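Local atomic coordinates of tail protein, 43 kDa (Neisseria meningitidis MC58, PDB entry 3D37), a protein that is of unknown function but probably forms part of the baseplate of a Mu-like phage tail. Residues R300-D305 / D311-L316; A187-S192 / R197-R202. All coordinates share one frame; numbering follows the deposited sequence.

Going from the N terminus, contact 2 closes first: a turn of four residues after 187-192 brings 197-202 back against it, and the C190-C198 disulfide locks that loop. Contact 1 closes about a hundred residues later, as the hairpin between 300-305 and 311-316. The two loops follow in series and neither encloses the other. They meet in space because strand 187-191 runs parallel to strand 300-305, on the side away from 311-316, with contact centres about 11 Å apart. The junction is made by the backbone bonds H302 O to L189 N and L189 O to I304 N, both 2.8 Å. Contact 2 thereby ties the start of strand 202-208 to the hairpin.

Contact 1 (R300-D305 / D311-L316); sequences RVHVID and DAVFFL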
loop_
_atom_site.group_PDB
_atom_site.type_symbol
_atom_site.label_atom_id
_atom_site.label_comp_id
_atom_site.label_asym_id
_atom_site.label_seq_id
_atom_site.Cartn_x
_atom_site.Cartn_y
_atom_site.Cartn_z
ATOM N N ARG A 300 -19.855 11.877 31.860
ATOM C CA ARG A 300 -20.620 10.639 31.691
ATOM C C ARG A 300 -21.393 10.773 30.396
ATOM O O ARG A 300 -21.813 11.872 30.044
ATOM C CB ARG A 300 -21.504 10.368 32.889
ATOM C CG ARG A 300 -20.661 10.051 34.119
ATOM C CD ARG A 300 -21.414 10.143 35.375
ATOM N NE ARG A 300 -22.402 9.084 35.586
ATOM C CZ ARG A 300 -23.716 9.254 35.593
ATOM N NH1 ARG A 300 -24.257 10.448 35.373
ATOM N NH2 ARG A 300 -24.509 8.212 35.819
ATOM N N VAL A 301 -21.483 9.665 29.649
ATOM C CA VAL A 301 -22.019 9.635 28.320
ATOM C C VAL A 301 -23.050 8.500 28.222
ATOM O O VAL A 301 -22.771 7.328 28.573
ATOM C CB VAL A 301 -20.892 9.465 27.219
ATOM C CG1 VAL A 301 -21.510 9.570 25.838
ATOM C CG2 VAL A 301 -19.777 10.507 27.383
ATOM N N HIS A 302 -24.268 8.865 27.830
ATOM C CA HIS A 302 -25.293 7.884 27.565
ATOM C C HIS A 302 -25.075 7.325 26.165
ATOM O O HIS A 302 -24.974 8.077 25.173
ATOM C CB HIS A 302 -26.681 8.536 27.715
ATOM C CG HIS A 302 -27.818 7.614 27.440
ATOM N ND1 HIS A 302 -29.008 8.047 26.905
ATOM C CD2 HIS A 302 -27.961 6.285 27.648
ATOM C CE1 HIS A 302 -29.846 7.029 26.819
ATOM N NE2 HIS A 302 -29.234 5.948 27.263
ATOM N N VAL A 303 -24.928 6.012 26.064
ATOM C CA VAL A 303 -24.703 5.359 24.756
ATOM C C VAL A 303 -25.848 4.436 24.382
ATOM O O VAL A 303 -26.273 3.614 25.204
ATOM C CB VAL A 303 -23.358 4.551 24.739
ATOM C CG1 VAL A 303 -23.133 3.822 23.374
ATOM C CG2 VAL A 303 -22.170 5.468 25.062
ATOM N N ILE A 304 -26.340 4.584 23.141
ATOM C CA ILE A 304 -27.354 3.679 22.579
ATOM C C ILE A 304 -26.863 2.985 21.301
ATOM O O ILE A 304 -26.425 3.613 20.328
ATOM C CB ILE A 304 -28.739 4.367 22.350
ATOM C CG1 ILE A 304 -29.213 5.042 23.630
ATOM C CG2 ILE A 304 -29.825 3.335 21.860
ATOM C CD1 ILE A 304 -30.318 6.080 23.361
ATOM N N ASP A 305 -26.912 1.667 21.327
ATOM C CA ASP A 305 -26.676 0.872 20.128
ATOM C C ASP A 305 -27.763 -0.188 20.103
ATOM O O ASP A 305 -27.647 -1.205 20.769
ATOM C CB ASP A 305 -25.288 0.238 20.187
ATOM C CG ASP A 305 -24.929 -0.514 18.938
ATOM O OD1 ASP A 305 -25.842 -0.865 18.153
ATOM O OD2 ASP A 305 -23.704 -0.701 18.702
ATOM N N ASP A 311 -27.904 0.212 25.941
ATOM C CA ASP A 311 -28.529 1.474 26.309
ATOM C C ASP A 311 -28.159 1.701 27.769
ATOM O O ASP A 311 -28.803 1.181 28.659
ATOM C CB ASP A 311 -30.056 1.412 26.145
ATOM C CG ASP A 311 -30.727 2.724 26.502
ATOM O OD1 ASP A 311 -30.128 3.505 27.264
ATOM O OD2 ASP A 311 -31.851 2.982 26.035
ATOM N N ALA A 312 -27.079 2.451 27.999
ATOM C CA ALA A 312 -26.502 2.640 29.336
ATOM C C ALA A 312 -25.630 3.873 29.370
ATOM O O ALA A 312 -25.308 4.466 28.325
ATOM C CB ALA A 312 -25.676 1.405 29.720
ATOM N N VAL A 313 -25.279 4.272 30.580
ATOM C CA VAL A 313 -24.403 5.387 30.817
ATOM C C VAL A 313 -23.016 4.800 31.163
ATOM O O VAL A 313 -22.888 3.778 31.889
ATOM C CB VAL A 313 -24.890 6.312 31.972
ATOM C CG1 VAL A 313 -23.873 7.437 32.268
ATOM C CG2 VAL A 313 -26.272 6.878 31.669
ATOM N N PHE A 314 -22.013 5.443 30.586
ATOM C CA PHE A 314 -20.619 5.120 30.765
ATOM C C PHE A 314 -19.860 6.373 31.212
ATOM O O PHE A 314 -20.278 7.520 30.960
ATOM C CB PHE A 314 -20.010 4.541 29.480
ATOM C CG PHE A 314 -20.683 3.288 29.007
ATOM C CD1 PHE A 314 -20.276 2.046 29.466
ATOM C CD2 PHE A 314 -21.754 3.353 28.126
ATOM C CE1 PHE A 314 -20.924 0.874 29.051
ATOM C CE2 PHE A 314 -22.426 2.201 27.714
ATOM C CZ PHE A 314 -21.995 0.946 28.165
ATOM N N PHE A 315 -18.749 6.097 31.889
ATOM C CA PHE A 315 -17.846 7.085 32.451
ATOM C C PHE A 315 -16.604 7.261 31.564
ATOM O O PHE A 315 -15.930 6.283 31.174
ATOM C CB PHE A 315 -17.409 6.652 33.826
ATOM C CG PHE A 315 -16.503 7.630 34.491
ATOM C CD1 PHE A 315 -16.988 8.870 34.877
ATOM C CD2 PHE A 315 -15.150 7.327 34.722
ATOM C CE1 PHE A 315 -16.140 9.813 35.487
ATOM C CE2 PHE A 315 -14.292 8.265 35.330
ATOM C CZ PHE A 315 -14.790 9.511 35.715
ATOM N N LEU A 316 -16.349 8.501 31.190
ATOM C CA LEU A 316 -15.265 8.823 30.286
ATOM C C LEU A 316 -13.928 8.955 31.023
ATOM O O LEU A 316 -13.706 9.871 31.770
ATOM C CB LEU A 316 -15.580 10.071 29.458
ATOM C CG LEU A 316 -14.592 10.494 28.381
ATOM C CD1 LEU A 316 -14.560 9.431 27.245
ATOM C CD2 LEU A 316 -14.975 11.917 27.823
#
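H302 and D311 join by a short, nearly straight side-chain hydrogen bond, NE2 to OD1 at 2.6 Å. OD1 lies in the imidazole plane, but NE2 meets it on the syn side and 34° out of the carboxylate plane, the two flat groups being turned 38° apart. Both residues hold CG anti to the backbone N, which swings ring and carboxylate together from diagonal positions. The ring's CD2 edge also meets A312 O at 3.3 Å, while T188 OG1 bonds ND1, so both ring nitrogens are engaged and the imidazole's rotation is fixed. I304 CG1 runs alongside the D311 carboxylate.

The framework is an antiparallel beta hairpin within the C-terminal phage-barrel family region. V301-F314 and V303-A312 are its hydrogen-bonded pairs, each closed by two backbone bonds; R300-F315, H302-V313 and I304-D311 are non-hydrogen-bonded.

Beside the histidine, V313 CG1 sits over one face of the R300 guanidinium, 3.7 Å from NH2. R300 CG touches the F315 ring edge; at the charged end NH1 hydrogen-bonds S183 O and NH2 makes a salt bridge with D338. On the buried face, V303 CG2 packs 3.7 Å from F314 CD2; L280 and L335 extend this apolar layer, so that strands 278-285 and 330-337 pack against this face of the hairpin.

Contact 2 (A187-S192 / R197-R202); sequences ATLCWS and RCNIER
This contact is a disulfide-closed loop at the end of strand 187-191: C190, on that strand, is bonded to C198 in the segment leading to strand 202-208. The C190 SG and C198 SG atoms are 2.1 Å apart with a chi3 of -100°, close to the perpendicular twist a relaxed disulfide prefers. C190 SG stands between its own backbone N and carbonyl carbon, and the sulfurs meet beside S192, whose CB lies 3.7 Å from C198 SG.

Backbone bonds reinforce the covalent link. C190 O accepts from I200 N at 3.2 Å in a nearly straight bond, the donor tilted somewhat from the carbonyl plane, and more weakly from N199 N. One water takes the S192 N-H and can donate to I200 O, bridging the segments. The segment directions are 79° apart, so this is a crossing rather than a beta ladder; where 197-202 reaches its strand, E201 and R202 both face T283 in a classic beta bulge.

I200 points into the join. Its CD1 lies against the C190 peptide, 3.3 Å from C190 C, and against L189 CB, while CG2 meets the W191 indole in its plane, at the edge near CE3 (3.6 Å). With CG anti to the backbone N (chi1 168°), W191 swings its benzene end past I200 toward E201 O. The N199 side chain crosses L189 at about a right angle, its amide lying against CD2 in an orientation that remains doubtful.

Outward, I282 and V284 of strand 278-285 cover I200, L189 and N199. The indole also lies at the subunit interface, where K80 and K82 of a second subunit make cation-pi contacts with it, and R202 pairs with a strand of that subunit in an antiparallel ladder.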
loop_
_atom_site.group_PDB
_atom_site.type_symbol
_atom_site.label_atom_id
_atom_site.label_comp_id
_atom_site.label_asym_id
_atom_site.label_seq_id
_atom_site.Cartn_x
_atom_site.Cartn_y
_atom_site.Cartn_z
ATOM N N ALA A 187 -24.180 14.033 27.171
ATOM C CA ALA A 187 -24.472 13.721 25.797
ATOM C C ALA A 187 -25.034 12.304 25.727
ATOM O O ALA A 187 -24.780 11.487 26.613
ATOM C CB ALA A 187 -23.202 13.829 24.950
ATOM N N THR A 188 -25.836 12.073 24.691
ATOM C CA THR A 188 -26.286 10.781 24.259
ATOM C C THR A 188 -25.741 10.528 22.869
ATOM O O THR A 188 -26.009 11.275 21.906
ATOM C CB THR A 188 -27.791 10.674 24.224
ATOM O OG1 THR A 188 -28.280 10.794 25.561
ATOM C CG2 THR A 188 -28.211 9.337 23.640
ATOM N N LEU A 189 -24.928 9.482 22.768
ATOM C CA LEU A 189 -24.365 9.084 21.492
ATOM C C LEU A 189 -25.034 7.786 21.070
ATOM O O LEU A 189 -25.332 6.936 21.890
ATOM C CB LEU A 189 -22.889 8.890 21.621
ATOM C CG LEU A 189 -22.061 10.101 22.046
ATOM C CD1 LEU A 189 -20.635 9.645 22.224
ATOM C CD2 LEU A 189 -22.136 11.253 21.054
ATOM N N CYS A 190 -25.284 7.641 19.784
ATOM C CA CYS A 190 -25.934 6.439 19.289
ATOM C C CYS A 190 -25.328 5.969 17.978
ATOM O O CYS A 190 -24.704 6.732 17.228
ATOM C CB CYS A 190 -27.480 6.607 19.198
ATOM S SG CYS A 190 -28.138 7.774 17.945
ATOM N N TRP A 191 -25.452 4.663 17.776
ATOM C CA TRP A 191 -24.949 3.968 16.607
ATOM C C TRP A 191 -26.124 3.507 15.788
ATOM O O TRP A 191 -27.034 2.874 16.316
ATOM C CB TRP A 191 -24.153 2.724 16.987
ATOM C CG TRP A 191 -23.900 1.885 15.812
ATOM C CD1 TRP A 191 -24.701 0.898 15.318
ATOM C CD2 TRP A 191 -22.804 2.009 14.905
ATOM N NE1 TRP A 191 -24.168 0.398 14.160
ATOM C CE2 TRP A 191 -22.993 1.052 13.890
ATOM C CE3 TRP A 191 -21.698 2.845 14.841
ATOM C CZ2 TRP A 191 -22.089 0.891 12.845
ATOM C CZ3 TRP A 191 -20.785 2.679 13.821
ATOM C CH2 TRP A 191 -20.986 1.720 12.829
ATOM N N SER A 192 -26.095 3.801 14.493
ATOM C CA SER A 192 -27.085 3.258 13.567
ATOM C C SER A 192 -26.596 3.245 12.110
ATOM O O SER A 192 -26.045 4.226 11.620
ATOM C CB SER A 192 -28.395 4.036 13.677
ATOM O OG SER A 192 -29.350 3.485 12.792
ATOM N N ARG A 197 -29.275 10.528 12.266
ATOM C CA ARG A 197 -29.165 11.309 13.488
ATOM C C ARG A 197 -28.046 10.678 14.412
ATOM O O ARG A 197 -27.470 11.356 15.276
ATOM C CB ARG A 197 -30.554 11.423 14.174
ATOM C CG ARG A 197 -31.706 11.806 13.166
ATOM C CD ARG A 197 -33.013 12.395 13.754
ATOM N NE ARG A 197 -33.847 11.402 14.448
ATOM C CZ ARG A 197 -35.086 11.612 14.950
ATOM N NH1 ARG A 197 -35.726 12.801 14.852
ATOM N NH2 ARG A 197 -35.715 10.609 15.573
ATOM N N CYS A 198 -27.729 9.397 14.186
ATOM C CA CYS A 198 -26.728 8.698 14.961
ATOM C C CYS A 198 -25.362 8.946 14.390
ATOM O O CYS A 198 -25.074 8.767 13.222
ATOM C CB CYS A 198 -27.002 7.212 15.060
ATOM S SG CYS A 198 -28.394 6.805 16.110
ATOM N N ASN A 199 -24.499 9.291 15.293
ATOM C CA ASN A 199 -23.320 10.038 15.017
ATOM C C ASN A 199 -22.002 9.266 15.329
ATOM O O ASN A 199 -20.919 9.720 15.008
ATOM C CB ASN A 199 -23.462 11.307 15.895
ATOM C CG ASN A 199 -23.585 11.013 17.460
ATOM O OD1 ASN A 199 -22.591 11.263 18.125
ATOM N ND2 ASN A 199 -24.765 10.602 18.029
ATOM N N ILE A 200 -22.101 8.119 15.983
ATOM C CA ILE A 200 -20.907 7.291 16.274
ATOM C C ILE A 200 -20.326 6.804 14.939
ATOM O O ILE A 200 -21.041 6.211 14.146
ATOM C CB ILE A 200 -21.268 6.096 17.206
ATOM C CG1 ILE A 200 -21.613 6.613 18.603
ATOM C CG2 ILE A 200 -20.156 5.079 17.274
ATOM C CD1 ILE A 200 -22.389 5.600 19.436
ATOM N N GLU A 201 -19.051 7.091 14.705
ATOM C CA GLU A 201 -18.335 6.651 13.507
ATOM C C GLU A 201 -17.686 5.250 13.636
ATOM O O GLU A 201 -17.601 4.498 12.673
ATOM C CB GLU A 201 -17.241 7.637 13.174
ATOM C CG GLU A 201 -17.765 9.000 12.790
ATOM C CD GLU A 201 -16.608 9.936 12.438
ATOM O OE1 GLU A 201 -15.437 9.554 12.706
ATOM O OE2 GLU A 201 -16.860 11.030 11.897
ATOM N N ARG A 202 -17.318 4.901 14.865
ATOM C CA ARG A 202 -16.637 3.697 15.131
ATOM C C ARG A 202 -16.869 3.335 16.619
ATOM O O ARG A 202 -16.869 4.203 17.534
ATOM C CB ARG A 202 -15.207 3.950 14.634
ATOM C CG ARG A 202 -14.199 3.210 15.217
ATOM C CD ARG A 202 -12.981 2.973 14.303
ATOM N NE ARG A 202 -12.715 1.595 14.630
ATOM C CZ ARG A 202 -12.817 0.563 13.800
ATOM N NH1 ARG A 202 -13.027 0.759 12.511
ATOM N NH2 ARG A 202 -12.655 -0.670 14.295
HETATM O O HOH W 1 -23.882 5.721 13.657
#